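Local coordinates for teichoic acid biosynthesis protein F (Staphylococcus epidermidis, PDB 3L7I) that belongs to a family of GT-B type and takes part in teichoic acid biosynthesis, its modelled part being built on two parallel sheets, at residues K363-S368 with V396-A401. Residues are numbered along the deposited sequence; the frame is centred on the assembly and turned at random.
Sequences KNYSDS and VVPGSA
The CB of Tyr365 points toward 396-401, and with CG anti to the backbone N (chi1 169°) the ring continues across to Val397 and Pro398. Val397 has CG1 likewise anti to its N (chi1 -177°), and that methyl meets Tyr365 CE1 at 4.1 Å, the two side chains crossing at about a right angle. Pro398 comes from the opposite direction: its CD sits 3.5 Å from Tyr365 CZ and about as near to CE2, with CG a little farther off. Farther back along the ring, Tyr365 CD2 lies 3.8 Å from the carbonyl O of Val396. All three neighbours reach the ring obliquely. Trp387, edge-to-face with Tyr365, and Phe389, which touches both Tyr365 and Val397, extend the packing to strand 384-389. The contact ties the loop entering helix 367-379 to the loop before 402-405, an outermost strand of the seven-stranded parallel sheet in one of the two Rossmann-like domains of a GT-B fold. The phenol oxygen passes Pro398 CD at 3.4 Å, but its hydrogen bond goes to Glu374 on that helix. Between the segments themselves the contact is therefore essentially apolar, the tyrosine lending its ring to the loop and its hydroxyl to the helix.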
# COMPACT_ATOMS: atom_id res chain seq x y z
N LYS A 363 -24.32 1.90 -30.37
CA LYS A 363 -24.12 1.08 -31.53
C LYS A 363 -24.34 1.91 -32.76
O LYS A 363 -23.90 1.56 -33.83
CB LYS A 363 -25.03 -0.15 -31.53
CG LYS A 363 -26.24 -0.06 -32.46
CD LYS A 363 -26.80 -1.45 -32.82
CE LYS A 363 -28.15 -1.35 -33.55
NZ LYS A 363 -28.72 -2.73 -33.87
N ASN A 364 -25.00 3.04 -32.59
CA ASN A 364 -25.62 3.69 -33.72
C ASN A 364 -25.70 5.17 -33.60
O ASN A 364 -25.68 5.72 -32.51
CB ASN A 364 -27.07 3.25 -33.79
CG ASN A 364 -27.27 2.16 -34.76
OD1 ASN A 364 -26.31 1.71 -35.39
ND2 ASN A 364 -28.51 1.73 -34.92
N TYR A 365 -25.84 5.81 -34.75
CA TYR A 365 -26.41 7.13 -34.79
C TYR A 365 -27.83 6.92 -35.29
O TYR A 365 -28.03 6.67 -36.47
CB TYR A 365 -25.63 8.03 -35.73
CG TYR A 365 -26.33 9.34 -36.00
CD1 TYR A 365 -26.42 10.32 -35.02
CD2 TYR A 365 -26.93 9.57 -37.24
CE1 TYR A 365 -27.09 11.51 -35.26
CE2 TYR A 365 -27.59 10.75 -37.49
CZ TYR A 365 -27.67 11.73 -36.51
OH TYR A 365 -28.32 12.91 -36.78
N SER A 366 -28.81 6.97 -34.40
CA SER A 366 -30.16 6.57 -34.76
C SER A 366 -31.21 6.88 -33.69
O SER A 366 -30.93 7.51 -32.66
CB SER A 366 -30.22 5.06 -35.06
OG SER A 366 -30.09 4.27 -33.87
N ASP A 367 -32.43 6.41 -33.96
CA ASP A 367 -33.55 6.47 -33.03
C ASP A 367 -33.86 7.87 -32.54
O ASP A 367 -33.50 8.85 -33.16
CB ASP A 367 -33.37 5.53 -31.84
CG ASP A 367 -34.71 4.97 -31.32
OD1 ASP A 367 -35.15 5.38 -30.21
OD2 ASP A 367 -35.33 4.15 -32.05
N SER A 368 -34.55 7.93 -31.42
CA SER A 368 -35.04 9.18 -30.88
C SER A 368 -33.94 10.18 -30.51
O SER A 368 -34.14 11.38 -30.64
CB SER A 368 -35.95 8.90 -29.70
OG SER A 368 -37.27 8.70 -30.14
N VAL A 396 -21.42 7.83 -38.99
CA VAL A 396 -21.43 9.09 -39.72
C VAL A 396 -22.46 10.01 -39.10
O VAL A 396 -23.67 9.78 -39.25
CB VAL A 396 -21.81 8.86 -41.19
CG1 VAL A 396 -21.97 10.17 -41.89
CG2 VAL A 396 -20.78 8.00 -41.88
N VAL A 397 -22.00 11.05 -38.42
CA VAL A 397 -22.90 12.01 -37.80
C VAL A 397 -22.92 13.34 -38.56
O VAL A 397 -21.87 13.93 -38.78
CB VAL A 397 -22.45 12.32 -36.37
CG1 VAL A 397 -23.44 13.26 -35.68
CG2 VAL A 397 -22.24 11.04 -35.58
N PRO A 398 -24.13 13.82 -38.95
CA PRO A 398 -24.19 15.13 -39.63
C PRO A 398 -24.07 16.23 -38.59
O PRO A 398 -24.34 15.98 -37.41
CB PRO A 398 -25.60 15.15 -40.24
CG PRO A 398 -26.28 13.87 -39.83
CD PRO A 398 -25.48 13.29 -38.69
N GLY A 399 -23.65 17.42 -39.00
CA GLY A 399 -23.69 18.58 -38.12
C GLY A 399 -22.43 18.85 -37.32
O GLY A 399 -21.35 18.35 -37.65
N SER A 400 -22.57 19.62 -36.24
CA SER A 400 -21.42 20.18 -35.54
C SER A 400 -20.87 19.30 -34.42
O SER A 400 -19.95 19.71 -33.72
CB SER A 400 -21.77 21.55 -34.96
OG SER A 400 -22.73 21.42 -33.92
N ALA A 401 -21.44 18.12 -34.25
CA ALA A 401 -21.07 17.29 -33.10
C ALA A 401 -19.68 16.71 -33.25
O ALA A 401 -19.23 16.44 -34.38
CB ALA A 401 -22.09 16.17 -32.91